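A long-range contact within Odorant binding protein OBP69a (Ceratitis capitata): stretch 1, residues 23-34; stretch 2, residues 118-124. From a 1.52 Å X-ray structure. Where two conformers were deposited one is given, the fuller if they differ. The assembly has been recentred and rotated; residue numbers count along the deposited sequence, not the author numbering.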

# COMPACT_ATOMS: atom_id res chain seq x y z
N GLY A 23 -14.84 0.96 4.11
CA GLY A 23 -15.85 0.10 3.51
C GLY A 23 -15.36 -0.87 2.44
O GLY A 23 -16.20 -1.50 1.77
N VAL A 24 -14.04 -1.05 2.29
CA VAL A 24 -13.52 -2.11 1.42
C VAL A 24 -14.07 -3.46 1.88
O VAL A 24 -14.24 -3.71 3.09
CB VAL A 24 -11.98 -2.10 1.41
CG1 VAL A 24 -11.39 -2.62 2.72
CG2 VAL A 24 -11.40 -2.90 0.24
N THR A 25 -14.39 -4.32 0.92
CA THR A 25 -14.98 -5.61 1.19
C THR A 25 -14.05 -6.73 0.74
O THR A 25 -13.16 -6.54 -0.11
CB THR A 25 -16.36 -5.74 0.54
OG1 THR A 25 -16.31 -5.24 -0.79
CG2 THR A 25 -17.38 -4.94 1.30
N GLU A 26 -14.21 -7.90 1.36
CA GLU A 26 -13.32 -9.03 1.09
C GLU A 26 -13.31 -9.45 -0.38
O GLU A 26 -12.27 -9.89 -0.88
CB GLU A 26 -13.70 -10.22 1.98
CG GLU A 26 -12.79 -11.47 1.85
CD GLU A 26 -11.31 -11.22 2.19
OE1 GLU A 26 -10.45 -12.03 1.77
OE2 GLU A 26 -11.00 -10.22 2.86
N ASP A 27 -14.43 -9.29 -1.10
CA ASP A 27 -14.45 -9.63 -2.52
C ASP A 27 -13.40 -8.86 -3.32
O ASP A 27 -12.83 -9.42 -4.28
CB ASP A 27 -15.84 -9.41 -3.11
CG ASP A 27 -16.27 -7.98 -3.04
OD1 ASP A 27 -16.45 -7.50 -1.91
OD2 ASP A 27 -16.43 -7.34 -4.10
N LEU A 28 -13.09 -7.63 -2.92
CA LEU A 28 -12.07 -6.85 -3.62
C LEU A 28 -10.69 -7.41 -3.38
O LEU A 28 -9.87 -7.46 -4.31
CB LEU A 28 -12.12 -5.38 -3.23
CG LEU A 28 -13.45 -4.70 -3.54
CD1 LEU A 28 -13.49 -3.27 -3.08
CD2 LEU A 28 -13.72 -4.77 -5.05
N PHE A 29 -10.39 -7.82 -2.15
CA PHE A 29 -9.10 -8.43 -1.88
C PHE A 29 -8.96 -9.77 -2.59
O PHE A 29 -7.91 -10.07 -3.19
CB PHE A 29 -8.93 -8.62 -0.37
CG PHE A 29 -8.78 -7.32 0.43
CD1 PHE A 29 -7.88 -6.33 0.07
CD2 PHE A 29 -9.54 -7.13 1.58
CE1 PHE A 29 -7.75 -5.14 0.87
CE2 PHE A 29 -9.41 -5.97 2.37
CZ PHE A 29 -8.53 -4.98 2.01
N ILE A 30 -10.02 -10.58 -2.58
CA ILE A 30 -9.98 -11.86 -3.29
C ILE A 30 -9.77 -11.63 -4.78
O ILE A 30 -8.96 -12.31 -5.42
CB ILE A 30 -11.27 -12.65 -3.03
CG1 ILE A 30 -11.31 -13.12 -1.57
CG2 ILE A 30 -11.37 -13.82 -4.00
CD1 ILE A 30 -12.69 -13.62 -1.14
N GLU A 31 -10.46 -10.64 -5.35
CA GLU A 31 -10.29 -10.37 -6.78
C GLU A 31 -8.86 -9.98 -7.10
O GLU A 31 -8.29 -10.46 -8.09
CB GLU A 31 -11.25 -9.28 -7.23
CG GLU A 31 -10.95 -8.81 -8.64
CD GLU A 31 -11.68 -9.63 -9.69
OE1 GLU A 31 -12.41 -10.56 -9.29
OE2 GLU A 31 -11.53 -9.33 -10.90
N ALA A 32 -8.25 -9.12 -6.29
CA ALA A 32 -6.85 -8.74 -6.52
C ALA A 32 -5.94 -9.95 -6.46
O ALA A 32 -5.06 -10.11 -7.31
CB ALA A 32 -6.43 -7.73 -5.44
N GLN A 33 -6.14 -10.81 -5.47
CA GLN A 33 -5.25 -11.96 -5.32
C GLN A 33 -5.46 -12.98 -6.43
O GLN A 33 -4.48 -13.51 -6.98
CB GLN A 33 -5.47 -12.56 -3.95
CG GLN A 33 -5.04 -11.63 -2.87
CD GLN A 33 -5.18 -12.25 -1.52
OE1 GLN A 33 -4.21 -12.32 -0.76
NE2 GLN A 33 -6.37 -12.73 -1.21
N GLU A 34 -6.72 -13.27 -6.78
CA GLU A 34 -7.02 -14.33 -7.73
C GLU A 34 -6.68 -13.91 -9.14
O GLU A 34 -6.30 -14.77 -9.95
CB GLU A 34 -8.50 -14.71 -7.62
CG GLU A 34 -8.88 -15.49 -6.35
CD GLU A 34 -10.30 -16.07 -6.42
OE1 GLU A 34 -10.60 -17.02 -5.66
OE2 GLU A 34 -11.12 -15.56 -7.23
N LEU A 118 2.57 -8.73 1.21
CA LEU A 118 1.94 -7.65 1.96
C LEU A 118 0.43 -7.66 1.74
O LEU A 118 -0.34 -7.40 2.66
CB LEU A 118 2.53 -6.30 1.56
CG LEU A 118 3.93 -5.97 2.07
CD1 LEU A 118 4.50 -4.76 1.32
CD2 LEU A 118 3.94 -5.71 3.58
N PHE A 119 -0.01 -7.99 0.53
CA PHE A 119 -1.44 -8.02 0.27
C PHE A 119 -2.12 -9.11 1.08
O PHE A 119 -3.28 -8.93 1.50
CB PHE A 119 -1.74 -8.20 -1.21
CG PHE A 119 -2.15 -6.95 -1.87
CD1 PHE A 119 -1.22 -5.99 -2.21
CD2 PHE A 119 -3.48 -6.69 -2.08
CE1 PHE A 119 -1.62 -4.81 -2.81
CE2 PHE A 119 -3.90 -5.52 -2.68
CZ PHE A 119 -2.96 -4.58 -3.03
N THR A 120 -1.46 -10.23 1.33
CA THR A 120 -2.12 -11.20 2.19
C THR A 120 -2.18 -10.67 3.62
O THR A 120 -3.18 -10.88 4.32
CB THR A 120 -1.43 -12.56 2.10
OG1 THR A 120 -1.04 -12.84 0.74
CG2 THR A 120 -2.43 -13.63 2.47
N THR A 121 -1.16 -9.93 4.03
CA THR A 121 -1.09 -9.40 5.39
C THR A 121 -2.20 -8.39 5.62
O THR A 121 -3.06 -8.56 6.49
CB THR A 121 0.26 -8.69 5.61
OG1 THR A 121 1.35 -9.62 5.51
CG2 THR A 121 0.32 -7.98 6.95
N PHE A 122 -2.18 -7.31 4.83
CA PHE A 122 -3.17 -6.24 4.91
C PHE A 122 -4.41 -6.62 4.11
O PHE A 122 -4.74 -6.02 3.09
CB PHE A 122 -2.56 -4.93 4.44
CG PHE A 122 -1.42 -4.44 5.32
CD1 PHE A 122 -1.68 -3.96 6.60
CD2 PHE A 122 -0.10 -4.47 4.89
CE1 PHE A 122 -0.65 -3.51 7.42
CE2 PHE A 122 0.93 -4.02 5.73
CZ PHE A 122 0.64 -3.54 6.98
N SER A 123 -5.07 -7.67 4.58
CA SER A 123 -6.26 -8.25 3.97
C SER A 123 -7.13 -8.82 5.07
O SER A 123 -6.65 -9.21 6.13
CB SER A 123 -5.90 -9.36 2.96
OG SER A 123 -7.05 -10.11 2.62
N GLU A 124 -8.43 -8.88 4.78
CA GLU A 124 -9.44 -9.27 5.75
C GLU A 124 -9.54 -10.79 5.84
O GLU A 124 -8.73 -11.42 6.51
CB GLU A 124 -10.79 -8.65 5.36
CG GLU A 124 -11.90 -8.72 6.38
CD GLU A 124 -13.14 -7.98 5.89
OE1 GLU A 124 -13.09 -7.38 4.79
OE2 GLU A 124 -14.17 -7.99 6.60

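The most unusual feature of this contact is a pair of like charges drawn close together with no clear hydrogen bond anywhere between the stretches to offset them. Glu 26 OE2 lies 4.0 Å from Glu 124 OE1, and the same oxygen comes within 3.0 Å of Glu 124 CB. Nothing in either stretch supplies a basic side chain to balance the two carboxylates. Glu 26 OE2 also sits 3.5 Å from Glu 124 N, a polar approach whose geometry does not settle whether a hydrogen bond forms. The position of Glu 124 deserves some caution, because this residue is poorly ordered, with high B factors, and touches a crystal neighbour, as does Glu 26.

Packing therefore carries the evidence for cohesion, and its centre is Phe 29. The CA-to-CB bond of this residue points toward the second stretch, and chi1 of -68° (m) lays the ring beneath the chain that follows the helix ending at Thr 121. Ser 123 CA stands 4.2 Å from the centroid of the Phe 29 ring, the line between them only 11° off the ring normal, so the contact is a CH-pi interaction over the face. Around this point the ring meets backbone at oblique angles: Phe 29 CE1 is 3.8 Å from Phe 122 O, and Phe 29 CD2 is 3.8 Å from Glu 124 N. A flat aromatic side chain suits this place because it offers a broad surface to three consecutive residues. Ser 123, also buried, has a small side chain directed sideways, with its OG 3.8 Å from Phe 29 CB; its CA can approach the ring closely while the hydroxyl lies beside the ring's root.

One turn further along the first helix, Ala 32 also points toward the second stretch. Its CB is 4.3 Å from Phe 119 CE2, an apolar contact in which the methyl group meets the ring obliquely. The short alanine side chain fits where the larger ring of Phe 119 reaches across from the other helix. That reach accompanies a chi1 of -103°, between the usual wells.

Gln 33 covers the neighbouring, more exposed margin. Its CA-to-CB bond runs sideways, but the extended chi2 of -177° (t) helps bring its end nearer, placing Gln 33 OE1 3.5 Å from Thr 120 OG1 and 4.2 Å from Phe 119 O. A long, polar side chain can cover part of the second helix there while remaining compatible with solvent.

The backbone register follows this order. The CA atoms of Glu 26 and Glu 124 are 6.1 Å apart, those of Phe 29 and Ser 123 are 6.5 Å apart, and those of Gln 33 and Phe 119 are 7.8 Å apart, so the separation widens along the first helix. Together the stretches bury 411 Å², both sides summed, a modest area joining residues at least 86 positions apart in sequence.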